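Long-range contacts in putative exported protein (Bordetella pertussis Tohama I, PDB 2PFZ), which binds pyroglutamic acid and probably serves as the periplasmic solute receptor of a tripartite ATP-independent (TRAP) transporter: residues 88-92 and 240-244; 117-121 and 243-247. All coordinates share one frame. Residues are numbered along the deposited sequence.

In the fold
Both contacts use helix 222-256; their ranges overlap at Ser243 and Gln244, but only Ser243 works in both, and their centres lie about 6 Å apart. Contact 1 (88-92 with 240-244) sets the first turn of helix 88-107 against that helix, is partly buried, and is mainly aromatic. Every residue that touches in contact 2 (117-121 with 243-247) is buried; it joins the helix to the end of strand 111-118 and the loop after it, is smaller, 211 Å² against 359 Å², and rests on one direct hydrogen bond, a water and two prolines. Ser243 OG links the two, receiving a hydrogen bond from Tyr88 and giving one to Ala118 O. Of all these residues, Trp119 is the one in the ligand pocket.

Contact 1: 88-92 and 240-244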
# COMPACT_ATOMS: atom_id res chain seq x y z
N TYR A 88 -6.65 11.63 -1.93
CA TYR A 88 -5.91 11.68 -0.66
C TYR A 88 -6.80 12.01 0.56
O TYR A 88 -6.65 11.41 1.62
CB TYR A 88 -4.72 12.62 -0.76
CG TYR A 88 -3.52 11.98 -1.44
CD1 TYR A 88 -2.67 11.13 -0.73
CD2 TYR A 88 -3.26 12.18 -2.81
CE1 TYR A 88 -1.56 10.52 -1.33
CE2 TYR A 88 -2.14 11.57 -3.42
CZ TYR A 88 -1.31 10.74 -2.67
OH TYR A 88 -0.20 10.15 -3.25
N ASP A 89 -7.70 12.97 0.42
CA ASP A 89 -8.57 13.32 1.55
C ASP A 89 -9.53 12.19 1.91
O ASP A 89 -9.69 11.83 3.09
CB ASP A 89 -9.36 14.61 1.24
CG ASP A 89 -10.33 14.97 2.35
OD1 ASP A 89 -9.87 15.24 3.47
OD2 ASP A 89 -11.55 14.97 2.08
N ALA A 90 -10.17 11.62 0.89
CA ALA A 90 -11.07 10.49 1.16
C ALA A 90 -10.29 9.32 1.73
O ALA A 90 -10.75 8.62 2.64
CB ALA A 90 -11.81 10.08 -0.12
N SER A 91 -9.08 9.11 1.22
CA SER A 91 -8.22 8.03 1.71
C SER A 91 -7.85 8.25 3.19
O SER A 91 -7.90 7.30 3.99
CB SER A 91 -6.93 7.94 0.90
OG SER A 91 -6.06 6.93 1.44
N PHE A 92 -7.45 9.47 3.55
CA PHE A 92 -7.16 9.75 4.97
C PHE A 92 -8.40 9.54 5.86
O PHE A 92 -8.35 9.01 6.98
CB PHE A 92 -6.59 11.15 5.16
CG PHE A 92 -5.96 11.33 6.51
CD1 PHE A 92 -4.69 10.84 6.75
CD2 PHE A 92 -6.66 11.93 7.54
CE1 PHE A 92 -4.10 10.95 8.00
CE2 PHE A 92 -6.08 12.06 8.79
CZ PHE A 92 -4.80 11.58 9.02
N TRP A 240 2.45 11.03 4.21
CA TRP A 240 1.27 11.46 3.44
C TRP A 240 1.63 12.66 2.57
O TRP A 240 1.20 12.74 1.40
CB TRP A 240 0.09 11.79 4.36
CG TRP A 240 -0.61 10.56 4.85
CD1 TRP A 240 -0.22 9.74 5.89
CD2 TRP A 240 -1.82 10.00 4.32
NE1 TRP A 240 -1.12 8.70 6.03
CE2 TRP A 240 -2.10 8.83 5.07
CE3 TRP A 240 -2.69 10.38 3.29
CZ2 TRP A 240 -3.22 8.03 4.81
CZ3 TRP A 240 -3.82 9.56 3.03
CH2 TRP A 240 -4.07 8.42 3.79
N LYS A 241 2.40 13.58 3.15
CA LYS A 241 2.92 14.75 2.45
C LYS A 241 3.71 14.37 1.20
O LYS A 241 3.41 14.86 0.10
CB LYS A 241 3.78 15.60 3.42
CG LYS A 241 4.39 16.88 2.85
CD LYS A 241 5.43 17.47 3.83
CE LYS A 241 6.18 18.69 3.23
NZ LYS A 241 5.27 19.72 2.61
N LEU A 242 4.71 13.50 1.36
CA LEU A 242 5.58 13.14 0.23
C LEU A 242 4.85 12.31 -0.82
O LEU A 242 5.14 12.42 -2.01
CB LEU A 242 6.85 12.44 0.71
CG LEU A 242 8.00 13.28 1.36
CD1 LEU A 242 7.58 14.43 2.38
CD2 LEU A 242 9.02 12.34 2.01
N SER A 243 3.89 11.50 -0.38
CA SER A 243 3.13 10.66 -1.30
C SER A 243 2.36 11.55 -2.27
O SER A 243 2.45 11.37 -3.48
CB SER A 243 2.17 9.77 -0.52
OG SER A 243 1.53 8.85 -1.42
N GLN A 244 1.63 12.52 -1.73
CA GLN A 244 0.80 13.41 -2.56
C GLN A 244 1.65 14.33 -3.42
O GLN A 244 1.38 14.49 -4.62
CB GLN A 244 -0.11 14.25 -1.69
CG GLN A 244 -0.97 15.25 -2.50
CD GLN A 244 -1.97 15.98 -1.64
OE1 GLN A 244 -2.52 17.01 -2.06
NE2 GLN A 244 -2.24 15.46 -0.44
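Here two helices meet through long aromatic side chains: the first turn of helix 88-107 faces the middle of helix 222-256 at the edge of the core. The short axes run roughly antiparallel (148°) and come no closer than 12.1 Å, a gap bridged by Tyr88 and Trp240. Tyr88 reaches across to give a hydrogen bond from its OH to Ser243 OG (2.8 Å), and Gln244 CB sits over its ring in a CH-pi contact, 3.7 Å from the centroid. From the other helix, the Trp240 indole extends back toward Ser91 and Phe92. The edge of Phe92 meets the face of the six-membered ring of Trp240 in a T-shaped pair, planes at 84° and centroids 5.0 Å apart, while Trp240 CH2 lies 3.4 Å from Ser91 OG. Helix 222-256 is also tied to strand 111-118: Trp240 NE1 is hydrogen-bonded to Ser116 O, and Ser243 OG to Ala118 O. The result is an aromatic helix-helix interface braced on a β-strand, within the α/β fold of a DctP-type periplasmic binding protein.

Contact 2: 117-121 and 243-247; sequences VAWPP and SQEKN. With PCA (pyroglutamic acid), chain B.
This contact backs the pyroglutamic acid pocket, joining the segment that carries Trp119 to helix 222-256. Residues 117-118 end strand 111-118; the following Trp119, Pro120 and Pro121 stay extended, with phi between -59° and -66° and psi between 137° and 164°, as in polyproline II. Segment 243-247 is helical and presents Ser243 and Asn247, one turn apart, to segment 117-121. The closest CA pair is Pro120 with Ser243, at 6.0 Å. Ser243, in the t rotamer, donates from OG to Ala118 O (2.7 Å), and its OG also touches Pro120 CG (3.6 Å). The same hydroxyl accepts a hydrogen bond from Tyr88. Asn247, likewise t at chi1, spans the two prolines: its ND2 lies 3.4 Å from Pro120 CB and its OD1 3.7 Å from Pro121 CD. A water donates to Pro121 O (2.9 Å) and accepts a weak hydrogen bond from Asn247 ND2 (2.9 Å). Pro120 directs its CA-to-CB bond toward the helix, whereas that of Trp119 (chi1 -77°, chi2 89°) points away from it. The Trp119 indole lays one face against the ligand, with Trp119 CE3 3.2 Å from PCA OE, and Trp119 NE1 is hydrogen-bonded to Asn208 OD1. The ligand is also hydrogen-bonded to Thr185, Ser181, Ser182 and Arg142. A strand-end loop with one side on a helix thus forms part of the pocket wall in this DctP-family solute receptor.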
# COMPACT_ATOMS: atom_id res chain seq x y z
N VAL A 117 0.78 5.02 5.89
CA VAL A 117 0.75 6.01 4.82
C VAL A 117 0.26 5.47 3.49
O VAL A 117 0.53 4.34 3.14
CB VAL A 117 2.00 6.96 4.70
CG1 VAL A 117 3.08 6.80 5.82
CG2 VAL A 117 2.56 7.09 3.30
N ALA A 118 -0.50 6.29 2.79
CA ALA A 118 -1.09 5.88 1.52
C ALA A 118 -0.08 5.96 0.39
O ALA A 118 0.64 6.94 0.27
CB ALA A 118 -2.30 6.76 1.18
N TRP A 119 -0.05 4.91 -0.43
CA TRP A 119 0.56 4.96 -1.76
C TRP A 119 -0.29 5.92 -2.60
O TRP A 119 -1.44 6.19 -2.27
CB TRP A 119 0.49 3.57 -2.41
CG TRP A 119 1.49 2.55 -1.91
CD1 TRP A 119 1.33 1.68 -0.87
CD2 TRP A 119 2.75 2.27 -2.49
NE1 TRP A 119 2.43 0.86 -0.76
CE2 TRP A 119 3.34 1.22 -1.73
CE3 TRP A 119 3.47 2.82 -3.55
CZ2 TRP A 119 4.59 0.69 -2.03
CZ3 TRP A 119 4.72 2.30 -3.84
CH2 TRP A 119 5.26 1.24 -3.09
N PRO A 120 0.28 6.44 -3.71
CA PRO A 120 -0.51 7.29 -4.62
C PRO A 120 -1.69 6.58 -5.31
O PRO A 120 -1.79 5.34 -5.29
CB PRO A 120 0.53 7.77 -5.62
CG PRO A 120 1.89 7.62 -4.83
CD PRO A 120 1.68 6.35 -4.14
N PRO A 121 -2.63 7.36 -5.87
CA PRO A 121 -3.84 6.77 -6.47
C PRO A 121 -3.53 5.78 -7.58
O PRO A 121 -2.64 6.03 -8.40
CB PRO A 121 -4.59 7.99 -6.99
CG PRO A 121 -4.14 9.11 -6.08
CD PRO A 121 -2.67 8.84 -5.95
N SER A 243 3.89 11.50 -0.38
CA SER A 243 3.13 10.66 -1.30
C SER A 243 2.36 11.55 -2.27
O SER A 243 2.45 11.37 -3.48
CB SER A 243 2.17 9.77 -0.52
OG SER A 243 1.53 8.85 -1.42
N GLN A 244 1.63 12.52 -1.73
CA GLN A 244 0.80 13.41 -2.56
C GLN A 244 1.65 14.33 -3.42
O GLN A 244 1.38 14.49 -4.62
CB GLN A 244 -0.11 14.25 -1.69
CG GLN A 244 -0.97 15.25 -2.50
CD GLN A 244 -1.97 15.98 -1.64
OE1 GLN A 244 -2.52 17.01 -2.06
NE2 GLN A 244 -2.24 15.46 -0.44
N GLU A 245 2.67 14.93 -2.81
CA GLU A 245 3.56 15.87 -3.51
C GLU A 245 4.27 15.25 -4.70
O GLU A 245 4.37 15.87 -5.78
CB GLU A 245 4.52 16.53 -2.52
CG GLU A 245 3.81 17.59 -1.63
CD GLU A 245 4.72 18.26 -0.64
OE1 GLU A 245 5.97 18.07 -0.71
OE2 GLU A 245 4.20 18.99 0.23
N LYS A 246 4.75 14.01 -4.54
CA LYS A 246 5.53 13.37 -5.61
C LYS A 246 4.67 12.73 -6.70
O LYS A 246 5.17 12.42 -7.80
CB LYS A 246 6.53 12.36 -5.02
CG LYS A 246 7.67 13.04 -4.30
CD LYS A 246 8.66 12.03 -3.74
CE LYS A 246 9.48 12.64 -2.61
NZ LYS A 246 10.25 13.86 -3.00
N ASN A 247 3.38 12.55 -6.42
CA ASN A 247 2.48 11.89 -7.36
C ASN A 247 2.50 12.61 -8.72
O ASN A 247 2.63 11.96 -9.78
CB ASN A 247 1.07 11.76 -6.75
CG ASN A 247 0.07 11.06 -7.68
OD1 ASN A 247 -1.07 11.54 -7.84
ND2 ASN A 247 0.47 9.95 -8.28
N PCA B . 2.97 -0.01 -5.47
CA PCA B . 3.06 -1.27 -4.71
CB PCA B . 1.78 -1.51 -3.91
CG PCA B . 0.85 -0.35 -4.23
CD PCA B . 1.68 0.53 -5.13
OE PCA B . 1.30 1.64 -5.52
C PCA B . 3.18 -2.38 -5.73
O PCA B . 3.58 -3.51 -5.41
OXT PCA B . 2.86 -2.15 -6.90
O HOH W 1 -0.06 7.25 -9.06